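Local atomic coordinates of Card1 endonuclease domain-containing protein (PDB entry 1XMX), a protein that is of unknown function but carries a Card1-like domain of the PD-(D/E)XK nuclease type and probably binds nucleic acid. Residues A[91-94]-A[100-103]; A[193-198]-A[248-253]; A[228-233]-A[239-244]. All blocks are in the same frame, centred on the assembly; numbering follows the deposited sequence.

Contact 1 (A[91-94]-A[100-103])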
loop_
_atom_site.group_PDB
_atom_site.type_symbol
_atom_site.label_atom_id
_atom_site.label_comp_id
_atom_site.label_asym_id
_atom_site.label_seq_id
_atom_site.Cartn_x
_atom_site.Cartn_y
_atom_site.Cartn_z
ATOM N N PHE A 91 23.356 2.889 -15.457
ATOM C CA PHE A 91 22.950 4.039 -14.696
ATOM C C PHE A 91 21.402 4.065 -14.714
ATOM O O PHE A 91 20.759 4.163 -15.775
ATOM C CB PHE A 91 23.558 5.332 -15.253
ATOM C CG PHE A 91 23.069 6.619 -14.537
ATOM C CD1 PHE A 91 22.881 6.654 -13.142
ATOM C CD2 PHE A 91 22.836 7.789 -15.270
ATOM C CE1 PHE A 91 22.434 7.856 -12.504
ATOM C CE2 PHE A 91 22.418 8.950 -14.667
ATOM C CZ PHE A 91 22.223 9.001 -13.268
ATOM N N ASN A 92 20.847 3.911 -13.530
ATOM C CA ASN A 92 19.439 4.073 -13.314
ATOM C C ASN A 92 19.173 5.563 -12.991
ATOM O O ASN A 92 19.493 6.048 -11.899
ATOM C CB ASN A 92 18.990 3.209 -12.145
ATOM C CG ASN A 92 17.463 3.292 -11.891
ATOM O OD1 ASN A 92 16.798 4.297 -12.269
ATOM N ND2 ASN A 92 16.908 2.262 -11.216
ATOM N N ALA A 93 18.642 6.268 -13.968
ATOM C CA ALA A 93 18.375 7.680 -13.879
ATOM C C ALA A 93 16.936 7.966 -13.447
ATOM O O ALA A 93 16.420 9.049 -13.735
ATOM C CB ALA A 93 18.611 8.318 -15.282
ATOM N N SER A 94 16.286 7.015 -12.786
ATOM C CA SER A 94 14.888 7.178 -12.376
ATOM C C SER A 94 14.691 8.255 -11.262
ATOM O O SER A 94 13.600 8.851 -11.139
ATOM C CB SER A 94 14.315 5.833 -11.873
ATOM O OG SER A 94 14.383 4.842 -12.885
ATOM N N ARG A 100 21.913 17.014 -9.617
ATOM C CA ARG A 100 22.757 15.837 -9.415
ATOM C C ARG A 100 22.523 14.851 -10.574
ATOM O O ARG A 100 23.458 14.229 -11.031
ATOM C CB ARG A 100 22.380 15.165 -8.068
ATOM C CG ARG A 100 22.715 16.043 -6.836
ATOM C CD ARG A 100 22.030 15.611 -5.556
ATOM N NE ARG A 100 22.431 16.438 -4.409
ATOM C CZ ARG A 100 21.854 16.371 -3.204
ATOM N NH1 ARG A 100 20.823 15.564 -3.010
ATOM N NH2 ARG A 100 22.270 17.122 -2.208
ATOM N N LEU A 101 21.262 14.652 -10.975
ATOM C CA LEU A 101 20.930 13.669 -12.045
ATOM C C LEU A 101 21.664 13.951 -13.319
ATOM O O LEU A 101 22.249 13.057 -13.891
ATOM C CB LEU A 101 19.423 13.612 -12.368
ATOM C CG LEU A 101 18.934 12.598 -13.410
ATOM C CD1 LEU A 101 19.028 11.173 -12.820
ATOM C CD2 LEU A 101 17.483 12.837 -13.815
ATOM N N LEU A 102 21.621 15.212 -13.760
ATOM C CA LEU A 102 22.238 15.601 -15.001
ATOM C C LEU A 102 23.767 15.672 -14.918
ATOM O O LEU A 102 24.427 15.514 -15.927
ATOM C CB LEU A 102 21.675 16.921 -15.519
ATOM C CG LEU A 102 20.185 16.838 -15.829
ATOM C CD1 LEU A 102 19.743 18.141 -16.404
ATOM C CD2 LEU A 102 19.974 15.716 -16.812
ATOM N N SER A 103 24.321 15.876 -13.727
ATOM C CA SER A 103 25.768 15.813 -13.565
ATOM C C SER A 103 26.219 14.362 -13.739
ATOM O O SER A 103 27.144 14.110 -14.481
ATOM C CB SER A 103 26.191 16.292 -12.177
ATOM O OG SER A 103 25.776 17.623 -11.964
#
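Leu101 reaches from the helix to Phe91 in the last part of the strand and to Ala93 just after it, and its CD1 methyl makes the shortest contacts with both. Of residues 100-103, Leu101 does essentially all the touching. Arg100 comes first and sends its guanidinium group to another side, where NH2 forms a salt bridge with Asp36. Leu101 follows, with CG anti to the backbone N (chi1 -177°), which brings the branched end over to the strand. There CD1 sits 3.5 Å from Ala93 O and 3.7 Å from Ala93 CA, while the methyl carbon Ala93 CB is 3.8 Å from that same CD1. The second branch plays a lesser part, CD2 lying 3.9 Å from Ala93 O. The Phe91 ring meets the first methyl obliquely, CZ being 3.9 Å from Leu101 CD1. Ser103, two residues on, turns toward helix 68-85 and bonds through OG to His99 O.

No hydrogen bond crosses the contact; the joint is van der Waals packing, methyl against ring, methyl and a backbone carbonyl. On the strand side, Asn92 OD1 accepts from Ser94 N at 2.8 Å, in the carbonyl plane, which defines an Asx turn. Ser94 OG adds a second grip on Asn92 OD1 at 2.6 Å, tilted 16° from that plane. Ala93 CA lies above one face of the Phe91 ring, offset toward the rim, and the ring also meets Phe108 edge-to-face. Ser94 OG additionally bonds Val118 N, tying the turn to strand 115-118.

The strand 88-92, the helix 98-110 and the strand 115-118 make a beta-alpha-beta unit, and the contact closes its first half. Strands 56-61, 30-35, 4-9, 88-92 and 115-118 lie side by side and parallel, a Rossmann-like topology.

Contact 2 (A[193-198]-A[248-253])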
loop_
_atom_site.group_PDB
_atom_site.type_symbol
_atom_site.label_atom_id
_atom_site.label_comp_id
_atom_site.label_asym_id
_atom_site.label_seq_id
_atom_site.Cartn_x
_atom_site.Cartn_y
_atom_site.Cartn_z
ATOM N N TYR A 193 -23.338 -1.482 18.136
ATOM C CA TYR A 193 -23.486 -1.192 19.583
ATOM C C TYR A 193 -23.499 -2.484 20.470
ATOM O O TYR A 193 -22.812 -2.543 21.491
ATOM C CB TYR A 193 -24.715 -0.301 19.842
ATOM C CG TYR A 193 -25.132 -0.296 21.294
ATOM C CD1 TYR A 193 -24.616 0.635 22.201
ATOM C CD2 TYR A 193 -26.019 -1.260 21.774
ATOM C CE1 TYR A 193 -25.025 0.615 23.536
ATOM C CE2 TYR A 193 -26.387 -1.309 23.098
ATOM C CZ TYR A 193 -25.899 -0.373 23.958
ATOM O OH TYR A 193 -26.319 -0.473 25.269
ATOM N N LEU A 194 -24.236 -3.515 20.053
ATOM C CA LEU A 194 -24.241 -4.816 20.745
ATOM C C LEU A 194 -22.852 -5.471 20.761
ATOM O O LEU A 194 -22.379 -5.909 21.805
ATOM C CB LEU A 194 -25.262 -5.786 20.122
ATOM C CG LEU A 194 -26.765 -5.399 20.183
ATOM C CD1 LEU A 194 -27.559 -6.281 19.222
ATOM C CD2 LEU A 194 -27.360 -5.555 21.567
ATOM N N ALA A 195 -22.200 -5.550 19.609
ATOM C CA ALA A 195 -20.810 -6.068 19.582
ATOM C C ALA A 195 -19.876 -5.269 20.504
ATOM O O ALA A 195 -19.047 -5.829 21.185
ATOM C CB ALA A 195 -20.270 -6.108 18.144
ATOM N N THR A 196 -20.034 -3.948 20.524
ATOM C CA THR A 196 -19.220 -3.083 21.363
ATOM C C THR A 196 -19.448 -3.318 22.869
ATOM O O THR A 196 -18.494 -3.282 23.652
ATOM C CB THR A 196 -19.469 -1.635 21.012
ATOM O OG1 THR A 196 -19.031 -1.420 19.657
ATOM C CG2 THR A 196 -18.721 -0.701 21.953
ATOM N N THR A 197 -20.702 -3.549 23.254
ATOM C CA THR A 197 -21.035 -3.938 24.635
ATOM C C THR A 197 -20.306 -5.231 25.072
ATOM O O THR A 197 -19.765 -5.295 26.201
ATOM C CB THR A 197 -22.549 -4.089 24.796
ATOM O OG1 THR A 197 -23.145 -2.801 24.660
ATOM C CG2 THR A 197 -22.934 -4.597 26.193
ATOM N N CYS A 198 -20.290 -6.233 24.177
ATOM C CA CYS A 198 -19.567 -7.477 24.409
ATOM C C CYS A 198 -18.084 -7.178 24.562
ATOM O O CYS A 198 -17.476 -7.670 25.494
ATOM C CB CYS A 198 -19.735 -8.478 23.243
ATOM S SG CYS A 198 -21.403 -9.027 22.960
ATOM N N PHE A 248 -16.289 -9.020 13.732
ATOM C CA PHE A 248 -16.852 -9.028 12.403
ATOM C C PHE A 248 -18.116 -8.230 12.458
ATOM O O PHE A 248 -18.313 -7.356 11.604
ATOM C CB PHE A 248 -17.151 -10.457 11.976
ATOM C CG PHE A 248 -17.787 -10.580 10.608
ATOM C CD1 PHE A 248 -17.009 -10.594 9.452
ATOM C CD2 PHE A 248 -19.171 -10.752 10.480
ATOM C CE1 PHE A 248 -17.601 -10.720 8.180
ATOM C CE2 PHE A 248 -19.759 -10.884 9.219
ATOM C CZ PHE A 248 -18.972 -10.872 8.070
ATOM N N ALA A 249 -18.970 -8.534 13.456
ATOM C CA ALA A 249 -20.273 -7.827 13.661
ATOM C C ALA A 249 -20.057 -6.433 14.182
ATOM O O ALA A 249 -20.915 -5.553 14.060
ATOM C CB ALA A 249 -21.147 -8.595 14.680
ATOM N N ASN A 250 -18.896 -6.216 14.788
ATOM C CA ASN A 250 -18.582 -4.883 15.214
ATOM C C ASN A 250 -18.316 -3.898 14.046
ATOM O O ASN A 250 -18.463 -2.666 14.201
ATOM C CB ASN A 250 -17.464 -4.902 16.243
ATOM C CG ASN A 250 -17.648 -3.838 17.282
ATOM O OD1 ASN A 250 -18.585 -3.048 17.194
ATOM N ND2 ASN A 250 -16.768 -3.817 18.294
ATOM N N GLY A 251 -18.007 -4.425 12.871
ATOM C CA GLY A 251 -17.744 -3.576 11.706
ATOM C C GLY A 251 -16.564 -4.019 10.859
ATOM O O GLY A 251 -16.364 -3.520 9.754
ATOM N N GLU A 252 -15.769 -4.958 11.369
ATOM C CA GLU A 252 -14.647 -5.506 10.585
ATOM C C GLU A 252 -15.096 -6.345 9.412
ATOM O O GLU A 252 -14.263 -6.758 8.629
ATOM C CB GLU A 252 -13.741 -6.354 11.455
ATOM C CG GLU A 252 -13.264 -5.641 12.703
ATOM C CD GLU A 252 -11.883 -6.116 13.081
ATOM O OE1 GLU A 252 -11.393 -7.031 12.366
ATOM O OE2 GLU A 252 -11.305 -5.586 14.081
ATOM N N TRP A 253 -16.409 -6.614 9.295
ATOM C CA TRP A 253 -16.936 -7.322 8.131
ATOM C C TRP A 253 -16.559 -6.671 6.770
ATOM O O TRP A 253 -16.371 -7.360 5.764
ATOM C CB TRP A 253 -18.464 -7.486 8.231
ATOM C CG TRP A 253 -19.230 -6.230 8.084
ATOM C CD1 TRP A 253 -19.615 -5.407 9.085
ATOM C CD2 TRP A 253 -19.711 -5.627 6.856
ATOM N NE1 TRP A 253 -20.302 -4.341 8.579
ATOM C CE2 TRP A 253 -20.372 -4.441 7.218
ATOM C CE3 TRP A 253 -19.665 -5.993 5.502
ATOM C CZ2 TRP A 253 -20.996 -3.627 6.296
ATOM C CZ3 TRP A 253 -20.263 -5.160 4.570
ATOM C CH2 TRP A 253 -20.921 -4.002 4.964
#
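Ala195 and Asn250 meet where two helices come close, their CA atoms 5.0 Å apart. The axes of segments 193-198 and 248-253 approach to 8.0 Å and lie at 107° to one another, so the contact is a compact crossing. Ala195 CB is wedged against the start of the Asn250 side chain, 3.6 Å from both Asn250 CA and Asn250 CG, and the methyl of the preceding residue, Ala249 CB, lies 4.4 Å from Ala195 CB.

Asn250 has an unusual first torsion (chi1 -145°), away from the staggered positions, and this carries its amide across toward Thr196; the two side chains cross at about a right angle. At Thr196 the hydroxyl OG1 stands beside the backbone N (chi1 -64°), from where it bonds Asn192 O one turn back. The same oxygen also comes close to the amide end of Asn250, an approach whose geometry settles neither the orientation of the amide nor a bond.

Chemically, the small alanine methyls are consistent with the close approach of the backbones, and the amide and hydroxyl give the neighbouring, partly exposed flank a polar character.

Contact 3 (A[228-233]-A[239-244])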
loop_
_atom_site.group_PDB
_atom_site.type_symbol
_atom_site.label_atom_id
_atom_site.label_comp_id
_atom_site.label_asym_id
_atom_site.label_seq_id
_atom_site.Cartn_x
_atom_site.Cartn_y
_atom_site.Cartn_z
ATOM N N ALA A 228 -25.150 -18.504 9.414
ATOM C CA ALA A 228 -23.720 -18.602 9.164
ATOM C C ALA A 228 -23.005 -19.366 10.223
ATOM O O ALA A 228 -21.795 -19.590 10.063
ATOM C CB ALA A 228 -23.050 -17.232 8.989
ATOM N N LYS A 229 -23.754 -19.800 11.244
ATOM C CA LYS A 229 -23.227 -20.523 12.428
ATOM C C LYS A 229 -22.139 -19.746 13.204
ATOM O O LYS A 229 -21.329 -20.347 13.911
ATOM C CB LYS A 229 -22.766 -21.962 12.101
ATOM C CG LYS A 229 -23.887 -22.830 11.532
ATOM C CD LYS A 229 -23.479 -24.307 11.321
ATOM C CE LYS A 229 -24.530 -25.083 10.456
ATOM N NZ LYS A 229 -24.269 -24.999 8.934
ATOM N N ILE A 230 -22.145 -18.413 13.113
ATOM C CA ILE A 230 -21.198 -17.627 13.903
ATOM C C ILE A 230 -21.761 -16.902 15.151
ATOM O O ILE A 230 -21.010 -16.204 15.889
ATOM C CB ILE A 230 -20.431 -16.627 13.023
ATOM C CG1 ILE A 230 -21.413 -15.651 12.346
ATOM C CG2 ILE A 230 -19.612 -17.358 12.028
ATOM C CD1 ILE A 230 -20.702 -14.409 11.799
ATOM N N ALA A 231 -23.071 -17.054 15.372
ATOM C CA ALA A 231 -23.728 -16.671 16.639
ATOM C C ALA A 231 -24.962 -17.507 16.868
ATOM O O ALA A 231 -25.531 -18.074 15.940
ATOM C CB ALA A 231 -24.129 -15.197 16.665
ATOM N N SER A 232 -25.378 -17.594 18.133
ATOM C CA SER A 232 -26.669 -18.114 18.424
ATOM C C SER A 232 -27.493 -16.918 18.956
ATOM O O SER A 232 -26.942 -15.918 19.473
ATOM C CB SER A 232 -26.566 -19.300 19.408
ATOM O OG SER A 232 -26.035 -18.863 20.667
ATOM N N TYR A 233 -28.808 -16.976 18.737
ATOM C CA TYR A 233 -29.687 -15.915 19.185
ATOM C C TYR A 233 -30.951 -16.618 19.718
ATOM O O TYR A 233 -31.670 -17.247 18.945
ATOM C CB TYR A 233 -30.007 -14.910 18.070
ATOM C CG TYR A 233 -31.024 -13.873 18.534
ATOM C CD1 TYR A 233 -30.763 -13.040 19.658
ATOM C CD2 TYR A 233 -32.252 -13.736 17.880
ATOM C CE1 TYR A 233 -31.730 -12.110 20.119
ATOM C CE2 TYR A 233 -33.203 -12.806 18.314
ATOM C CZ TYR A 233 -32.934 -11.995 19.429
ATOM O OH TYR A 233 -33.905 -11.102 19.836
ATOM N N THR A 239 -25.213 -14.572 21.284
ATOM C CA THR A 239 -23.887 -15.051 21.680
ATOM C C THR A 239 -23.018 -15.242 20.423
ATOM O O THR A 239 -23.377 -16.030 19.545
ATOM C CB THR A 239 -23.977 -16.382 22.434
ATOM O OG1 THR A 239 -25.016 -16.303 23.422
ATOM C CG2 THR A 239 -22.601 -16.759 23.105
ATOM N N PHE A 240 -21.896 -14.531 20.322
ATOM C CA PHE A 240 -20.910 -14.874 19.279
ATOM C C PHE A 240 -20.094 -16.143 19.624
ATOM O O PHE A 240 -19.792 -16.414 20.812
ATOM C CB PHE A 240 -20.010 -13.680 18.970
ATOM C CG PHE A 240 -20.782 -12.418 18.649
ATOM C CD1 PHE A 240 -21.256 -12.182 17.350
ATOM C CD2 PHE A 240 -21.014 -11.467 19.634
ATOM C CE1 PHE A 240 -21.951 -10.968 17.037
ATOM C CE2 PHE A 240 -21.716 -10.291 19.363
ATOM C CZ PHE A 240 -22.196 -10.037 18.063
ATOM N N ILE A 241 -19.791 -16.945 18.599
ATOM C CA ILE A 241 -18.997 -18.124 18.821
ATOM C C ILE A 241 -17.574 -17.756 19.253
ATOM O O ILE A 241 -16.920 -18.523 19.957
ATOM C CB ILE A 241 -18.972 -19.040 17.590
ATOM C CG1 ILE A 241 -18.405 -18.323 16.361
ATOM C CG2 ILE A 241 -20.387 -19.554 17.306
ATOM C CD1 ILE A 241 -17.901 -19.280 15.271
ATOM N N ASN A 242 -17.091 -16.594 18.825
ATOM C CA ASN A 242 -15.738 -16.179 19.189
ATOM C C ASN A 242 -15.441 -14.692 18.939
ATOM O O ASN A 242 -16.283 -13.966 18.436
ATOM C CB ASN A 242 -14.669 -17.113 18.562
ATOM C CG ASN A 242 -14.730 -17.150 17.028
ATOM O OD1 ASN A 242 -14.992 -16.128 16.362
ATOM N ND2 ASN A 242 -14.499 -18.329 16.464
ATOM N N GLU A 243 -14.237 -14.252 19.291
ATOM C CA GLU A 243 -13.841 -12.833 19.174
ATOM C C GLU A 243 -13.855 -12.346 17.748
ATOM O O GLU A 243 -14.218 -11.206 17.479
ATOM C CB GLU A 243 -12.427 -12.615 19.711
ATOM C CG GLU A 243 -12.294 -12.975 21.164
ATOM C CD GLU A 243 -12.560 -11.774 22.058
ATOM O OE1 GLU A 243 -13.758 -11.548 22.389
ATOM O OE2 GLU A 243 -11.566 -11.060 22.405
ATOM N N GLU A 244 -13.419 -13.212 16.835
ATOM C CA GLU A 244 -13.403 -12.869 15.408
ATOM C C GLU A 244 -14.823 -12.669 14.874
ATOM O O GLU A 244 -15.036 -11.781 14.073
ATOM C CB GLU A 244 -12.669 -13.914 14.589
ATOM C CG GLU A 244 -12.840 -13.720 13.083
ATOM C CD GLU A 244 -12.581 -15.014 12.291
ATOM O OE1 GLU A 244 -13.424 -15.943 12.401
ATOM O OE2 GLU A 244 -11.569 -15.108 11.546
HETATM O O HOH W 1 -27.379 -17.005 22.650
#
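Phe240 offers Ala231 and Ile230 different parts of its ring: the carbonyl Ile230 O lies at the edge, near the ring plane, and the methyl Ala231 CB approaches obliquely, 4.2 Å from Phe240 CD1. The peptide planes are the other flat groups. Thr239 O receives Ser232 N at 2.9 Å within its carbonyl plane. By contrast, Ile241 N stands well above the plane of the Ile230 carbonyl, 50° out of it, although the bond itself is straight (3.1 Å from Ile241 N to Ile230 O, 173° at the hydrogen).

The return bond, from Thr239 N to Ser232 O at 2.8 Å, makes Ser232 and Thr239 an antiparallel hydrogen-bonded pair. Ala231 and Phe240 form the adjoining non-hydrogen-bonded pair, where Ala231 CA comes to 3.0 Å from Thr239 O in a CA-H...O contact, bent at the hydrogen. Ser232 and Thr239 put their side chains on the same face, and one water bridges the hydroxyls, 3.0 Å from Ser232 OG and 2.6 Å from Thr239 OG1. Beyond the strand pair, Ile241 CG1 sits between the backbone N and the carbonyl carbon (chi1 59°), which lays it near Ile230 O while CG2 approaches Lys229 O; Ile241 CD1 is 4.1 Å from Ile230 CG2.

Just past helix 216-227, Lys229 takes positive phi in a Schellman motif, and Asn242 N-caps helix 243-266 by bonding Ala245 N. The hairpin thus links two helices, with strand 205-207 beside strand 237-240, consistent with a winged-helix arrangement; Ile230 also packs on Leu166 and Leu173 of helix 164-179, and Phe240 on Ala245 and Arg246.

How the contacts relate
Contacts 2 and 3 belong together, with centres about 11 Å apart, whereas contact 1 lies on the opposite side of the chain's centre, its own centre about 53 Å from that of contact 2 and about 58 Å from that of contact 3. Phe240 joins the near pair: its CE1 is 3.4 Å from Ala249 CB and its CE2 3.8 Å from Cys198 SG, so the hairpin ring packs against both helices of contact 2. Both contacts use helix 243-266, and the hairpin is nested within the loop that contact 2 closes. Contact 1 precedes them in the chain; there the side chain of Leu101 is about 8 Å from a bound magnesium ion, too far to be a ligand.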